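Local coordinates for protein ribose-phosphate pyrophosphokinase (Sulfolobus solfataricus, PDB 4TWB) that transfers the pyrophosphoryl group of ATP to the 1-hydroxyl of ribose 5-phosphate, making the nucleotide precursor PRPP with magnesium as cofactor, at residues M1-E14 against L20-F32. Numbering follows the deposited sequence.
Sequences MIIIGGSATNGIDE and LSIPLVKVENKIF. With AMP (adenosine monophosphate), chain I.
Ile22 reaches back over the start of strand 2-5, its CD1 3.5 Å from Met1 CB and its CG2 against Ile3 CG1, the two isoleucine side chains crossing at about a right angle. Pro23 O then takes the N-H of Ile3 (N to O 3.0 Å, N-H...O 175°), opening a parallel ladder that continues through Val25 N to Ile3 O, Gly5 N to Val25 O and Val27 N to Gly5 O; helix 12-20 makes it a beta-alpha-beta crossover. Leu24, its CG turned away from its own N (chi1 171°), sets CD1 3.6 Å from Ile3 CG2 and CD2 against Glu14 CG. Lys26, on the same face, bends at chi2 to bring NZ 3.3 Å from Asp13 OD2, a salt bridge; Thr9 OG1 donates to Asp13 OD1 from above the carboxylate plane. Val27 CG2 meets Ile4 CG2 (3.4 Å). Asn29 lays its amide against Ser7 CB, while Ser7 OG bonds Glu66. Beyond the ladder, in the AMP pocket, adenine C5 lies over the Phe32 ring centre, 3.3 Å above its plane; an alanine here would probably leave that adenine face without its aromatic partner. Gripped by Lys26 and Thr9, Asp13 pins the first turn of helix 12-20 to strand 24-31.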
loop_
_atom_site.group_PDB
_atom_site.type_symbol
_atom_site.label_atom_id
_atom_site.label_comp_id
_atom_site.label_asym_id
_atom_site.label_seq_id
_atom_site.Cartn_x
_atom_site.Cartn_y
_atom_site.Cartn_z
ATOM N N MET A 1 1.095 21.801 -20.989
ATOM C CA MET A 1 0.573 21.311 -19.715
ATOM C C MET A 1 -0.615 20.388 -19.903
ATOM O O MET A 1 -1.514 20.687 -20.691
ATOM C CB MET A 1 0.133 22.469 -18.823
ATOM C CG MET A 1 1.258 23.148 -18.084
ATOM S SD MET A 1 0.614 24.088 -16.685
ATOM C CE MET A 1 0.116 22.753 -15.618
ATOM N N ILE A 2 -0.621 19.272 -19.172
ATOM C CA ILE A 2 -1.801 18.409 -19.120
ATOM C C ILE A 2 -2.053 17.865 -17.720
ATOM O O ILE A 2 -1.157 17.829 -16.871
ATOM C CB ILE A 2 -1.730 17.231 -20.112
ATOM C CG1 ILE A 2 -0.650 16.243 -19.694
ATOM C CG2 ILE A 2 -1.471 17.724 -21.521
ATOM C CD1 ILE A 2 -0.630 15.024 -20.565
ATOM N N ILE A 3 -3.291 17.447 -17.494
ATOM C CA ILE A 3 -3.701 16.917 -16.212
ATOM C C ILE A 3 -3.873 15.423 -16.362
ATOM O O ILE A 3 -4.600 14.962 -17.247
ATOM C CB ILE A 3 -5.064 17.498 -15.774
ATOM C CG1 ILE A 3 -4.939 18.987 -15.468
ATOM C CG2 ILE A 3 -5.595 16.748 -14.570
ATOM C CD1 ILE A 3 -6.273 19.667 -15.330
ATOM N N ILE A 4 -3.206 14.662 -15.503
ATOM C CA ILE A 4 -3.424 13.229 -15.472
ATOM C C ILE A 4 -4.164 12.877 -14.213
ATOM O O ILE A 4 -3.677 13.137 -13.124
ATOM C CB ILE A 4 -2.108 12.428 -15.517
ATOM C CG1 ILE A 4 -1.354 12.713 -16.819
ATOM C CG2 ILE A 4 -2.409 10.946 -15.412
ATOM C CD1 ILE A 4 0.030 12.146 -16.852
ATOM N N GLY A 5 -5.340 12.281 -14.373
ATOM C CA GLY A 5 -6.119 11.816 -13.243
ATOM C C GLY A 5 -5.763 10.406 -12.814
ATOM O O GLY A 5 -5.913 9.450 -13.581
ATOM N N GLY A 6 -5.297 10.268 -11.580
ATOM C CA GLY A 6 -4.950 8.962 -11.052
ATOM C C GLY A 6 -6.155 8.083 -10.794
ATOM O O GLY A 6 -7.251 8.336 -11.296
ATOM N N SER A 7 -5.938 7.040 -10.002
ATOM C CA SER A 7 -6.987 6.100 -9.638
ATOM C C SER A 7 -7.921 6.643 -8.569
ATOM O O SER A 7 -8.982 6.062 -8.306
ATOM C CB SER A 7 -6.356 4.816 -9.110
ATOM O OG SER A 7 -5.503 5.088 -8.012
ATOM N N ALA A 8 -7.506 7.740 -7.936
ATOM C CA ALA A 8 -8.267 8.352 -6.845
ATOM C C ALA A 8 -8.267 9.879 -6.935
ATOM O O ALA A 8 -7.475 10.576 -6.305
ATOM C CB ALA A 8 -7.741 7.887 -5.490
ATOM N N THR A 9 -9.163 10.386 -7.763
ATOM C CA THR A 9 -9.426 11.800 -7.869
ATOM C C THR A 9 -10.870 11.835 -7.432
ATOM O O THR A 9 -11.591 10.848 -7.627
ATOM C CB THR A 9 -9.361 12.247 -9.323
ATOM O OG1 THR A 9 -10.569 11.862 -9.993
ATOM C CG2 THR A 9 -8.185 11.601 -10.016
ATOM N N ASN A 10 -11.324 12.921 -6.821
ATOM C CA ASN A 10 -12.732 12.919 -6.423
ATOM C C ASN A 10 -13.516 13.910 -7.257
ATOM O O ASN A 10 -14.334 14.673 -6.757
ATOM C CB ASN A 10 -12.889 13.167 -4.926
ATOM C CG ASN A 10 -12.387 12.004 -4.094
ATOM O OD1 ASN A 10 -13.041 10.960 -4.002
ATOM N ND2 ASN A 10 -11.222 12.182 -3.475
ATOM N N GLY A 11 -13.241 13.877 -8.554
ATOM C CA GLY A 11 -13.793 14.835 -9.484
ATOM C C GLY A 11 -12.817 15.975 -9.657
ATOM O O GLY A 11 -12.971 16.807 -10.549
ATOM N N ILE A 12 -11.802 16.011 -8.803
ATOM C CA ILE A 12 -10.885 17.141 -8.787
ATOM C C ILE A 12 -10.111 17.295 -10.094
ATOM O O ILE A 12 -9.872 18.418 -10.547
ATOM C CB ILE A 12 -9.900 17.070 -7.607
ATOM C CG1 ILE A 12 -10.630 17.303 -6.293
ATOM C CG2 ILE A 12 -8.809 18.107 -7.764
ATOM C CD1 ILE A 12 -9.727 17.234 -5.089
ATOM N N ASP A 13 -9.722 16.172 -10.696
ATOM C CA ASP A 13 -9.023 16.205 -11.979
ATOM C C ASP A 13 -9.909 16.819 -13.075
ATOM O O ASP A 13 -9.454 17.641 -13.867
ATOM C CB ASP A 13 -8.545 14.800 -12.380
ATOM C CG ASP A 13 -9.692 13.795 -12.506
ATOM O OD1 ASP A 13 -10.705 13.915 -11.768
ATOM O OD2 ASP A 13 -9.575 12.875 -13.344
ATOM N N GLU A 14 -11.180 16.430 -13.099
ATOM C CA GLU A 14 -12.109 16.925 -14.102
ATOM C C GLU A 14 -12.437 18.397 -13.941
ATOM O O GLU A 14 -12.444 19.148 -14.915
ATOM C CB GLU A 14 -13.395 16.118 -14.082
ATOM C CG GLU A 14 -13.228 14.783 -14.739
ATOM C CD GLU A 14 -14.299 14.531 -15.770
ATOM O OE1 GLU A 14 -15.365 15.185 -15.671
ATOM O OE2 GLU A 14 -14.085 13.672 -16.663
ATOM N N LEU A 20 -8.897 25.362 -15.432
ATOM C CA LEU A 20 -7.620 25.801 -15.975
ATOM C C LEU A 20 -7.604 25.738 -17.492
ATOM O O LEU A 20 -6.675 26.242 -18.130
ATOM C CB LEU A 20 -6.492 24.946 -15.415
ATOM C CG LEU A 20 -6.308 25.042 -13.909
ATOM C CD1 LEU A 20 -5.325 23.977 -13.437
ATOM C CD2 LEU A 20 -5.815 26.434 -13.555
ATOM N N SER A 21 -8.640 25.118 -18.057
ATOM C CA SER A 21 -8.686 24.802 -19.487
ATOM C C SER A 21 -7.392 24.135 -19.959
ATOM O O SER A 21 -6.640 24.665 -20.782
ATOM C CB SER A 21 -9.051 26.040 -20.311
ATOM O OG SER A 21 -10.447 26.264 -20.233
ATOM N N ILE A 22 -7.146 22.971 -19.380
ATOM C CA ILE A 22 -6.018 22.124 -19.716
ATOM C C ILE A 22 -6.631 20.772 -20.063
ATOM O O ILE A 22 -7.648 20.379 -19.482
ATOM C CB ILE A 22 -5.073 21.991 -18.510
ATOM C CG1 ILE A 22 -4.141 23.195 -18.418
ATOM C CG2 ILE A 22 -4.247 20.741 -18.600
ATOM C CD1 ILE A 22 -3.036 23.015 -17.392
ATOM N N PRO A 23 -6.038 20.063 -21.026
ATOM C CA PRO A 23 -6.596 18.770 -21.440
ATOM C C PRO A 23 -6.460 17.706 -20.344
ATOM O O PRO A 23 -5.449 17.679 -19.633
ATOM C CB PRO A 23 -5.745 18.391 -22.659
ATOM C CG PRO A 23 -4.986 19.651 -23.043
ATOM C CD PRO A 23 -4.823 20.416 -21.779
ATOM N N LEU A 24 -7.464 16.844 -20.217
ATOM C CA LEU A 24 -7.468 15.831 -19.174
ATOM C C LEU A 24 -7.234 14.414 -19.707
ATOM O O LEU A 24 -7.984 13.916 -20.557
ATOM C CB LEU A 24 -8.783 15.879 -18.394
ATOM C CG LEU A 24 -9.028 14.742 -17.400
ATOM C CD1 LEU A 24 -7.972 14.708 -16.304
ATOM C CD2 LEU A 24 -10.415 14.861 -16.800
ATOM N N VAL A 25 -6.199 13.764 -19.178
ATOM C CA VAL A 25 -5.877 12.383 -19.522
ATOM C C VAL A 25 -6.056 11.478 -18.305
ATOM O O VAL A 25 -5.387 11.659 -17.287
ATOM C CB VAL A 25 -4.429 12.284 -20.005
ATOM C CG1 VAL A 25 -3.973 10.841 -20.022
ATOM C CG2 VAL A 25 -4.294 12.924 -21.377
ATOM N N LYS A 26 -6.959 10.506 -18.407
ATOM C CA LYS A 26 -7.218 9.589 -17.291
ATOM C C LYS A 26 -6.355 8.318 -17.308
ATOM O O LYS A 26 -6.266 7.623 -18.327
ATOM C CB LYS A 26 -8.706 9.214 -17.217
ATOM C CG LYS A 26 -9.599 10.341 -16.712
ATOM C CD LYS A 26 -10.616 9.816 -15.713
ATOM C CE LYS A 26 -11.284 10.957 -14.947
ATOM N NZ LYS A 26 -11.874 10.527 -13.634
ATOM N N VAL A 27 -5.728 8.021 -16.170
ATOM C CA VAL A 27 -4.944 6.793 -15.997
ATOM C C VAL A 27 -5.830 5.539 -16.007
ATOM O O VAL A 27 -6.842 5.461 -15.310
ATOM C CB VAL A 27 -4.131 6.820 -14.684
ATOM C CG1 VAL A 27 -3.828 5.415 -14.210
ATOM C CG2 VAL A 27 -2.855 7.596 -14.867
ATOM N N GLU A 28 -5.448 4.561 -16.815
ATOM C CA GLU A 28 -6.143 3.280 -16.831
ATOM C C GLU A 28 -5.693 2.487 -15.607
ATOM O O GLU A 28 -4.490 2.343 -15.342
ATOM C CB GLU A 28 -5.831 2.516 -18.122
ATOM C CG GLU A 28 -6.638 1.240 -18.322
ATOM C CD GLU A 28 -6.211 0.455 -19.572
ATOM O OE1 GLU A 28 -5.443 0.998 -20.408
ATOM O OE2 GLU A 28 -6.652 -0.709 -19.710
ATOM N N ASN A 29 -6.651 1.987 -14.839
ATOM C CA ASN A 29 -6.284 1.282 -13.626
ATOM C C ASN A 29 -7.298 0.211 -13.243
ATOM O O ASN A 29 -8.505 0.457 -13.247
ATOM C CB ASN A 29 -6.065 2.276 -12.483
ATOM C CG ASN A 29 -7.271 2.410 -11.582
ATOM O OD1 ASN A 29 -8.141 3.267 -11.802
ATOM N ND2 ASN A 29 -7.332 1.561 -10.548
ATOM N N LYS A 30 -6.800 -0.988 -12.941
ATOM C CA LYS A 30 -7.652 -2.090 -12.494
ATOM C C LYS A 30 -6.955 -2.886 -11.402
ATOM O O LYS A 30 -5.771 -2.682 -11.134
ATOM C CB LYS A 30 -8.039 -3.018 -13.658
ATOM C CG LYS A 30 -6.891 -3.383 -14.599
ATOM C CD LYS A 30 -7.205 -4.646 -15.429
ATOM C CE LYS A 30 -6.000 -5.076 -16.281
ATOM N NZ LYS A 30 -6.028 -6.507 -16.676
ATOM N N ILE A 31 -7.703 -3.783 -10.772
ATOM C CA ILE A 31 -7.157 -4.654 -9.744
ATOM C C ILE A 31 -7.059 -6.088 -10.246
ATOM O O ILE A 31 -8.077 -6.708 -10.573
ATOM C CB ILE A 31 -8.056 -4.671 -8.505
ATOM C CG1 ILE A 31 -8.218 -3.254 -7.952
ATOM C CG2 ILE A 31 -7.494 -5.613 -7.449
ATOM C CD1 ILE A 31 -6.903 -2.543 -7.727
ATOM N N PHE A 32 -5.840 -6.618 -10.307
ATOM C CA PHE A 32 -5.648 -8.037 -10.615
ATOM C C PHE A 32 -6.345 -8.920 -9.585
ATOM O O PHE A 32 -6.614 -8.491 -8.469
ATOM C CB PHE A 32 -4.163 -8.390 -10.638
ATOM C CG PHE A 32 -3.424 -7.850 -11.830
ATOM C CD1 PHE A 32 -2.343 -7.003 -11.665
ATOM C CD2 PHE A 32 -3.805 -8.198 -13.107
ATOM C CE1 PHE A 32 -1.651 -6.507 -12.759
ATOM C CE2 PHE A 32 -3.118 -7.715 -14.203
ATOM C CZ PHE A 32 -2.042 -6.864 -14.029
HETATM P P AMP I . 2.782 -14.030 -16.479
HETATM O O1P AMP I . 3.766 -13.060 -15.866
HETATM O O2P AMP I . 3.443 -15.192 -17.186
HETATM O O3P AMP I . 1.624 -14.402 -15.578
HETATM O "O5'" AMP I . 2.097 -13.191 -17.674
HETATM C "C5'" AMP I . 2.367 -11.796 -17.815
HETATM C "C4'" AMP I . 1.059 -11.022 -17.851
HETATM O "O4'" AMP I . 0.450 -11.080 -16.559
HETATM C "C3'" AMP I . 1.286 -9.555 -18.190
HETATM O "O3'" AMP I . 0.565 -9.222 -19.389
HETATM C "C2'" AMP I . 0.778 -8.769 -16.988
HETATM O "O2'" AMP I . 0.001 -7.628 -17.389
HETATM C "C1'" AMP I . -0.031 -9.787 -16.186
HETATM N N9 AMP I . 0.060 -9.557 -14.710
HETATM C C8 AMP I . 0.926 -8.727 -14.086
HETATM N N7 AMP I . 0.729 -8.740 -12.742
HETATM C C5 AMP I . -0.293 -9.587 -12.497
HETATM C C6 AMP I . -1.006 -10.057 -11.294
HETATM N N6 AMP I . -0.636 -9.592 -10.076
HETATM N N1 AMP I . -2.018 -10.952 -11.460
HETATM C C2 AMP I . -2.385 -11.416 -12.680
HETATM N N3 AMP I . -1.779 -11.024 -13.818
HETATM C C4 AMP I . -0.745 -10.121 -13.791
#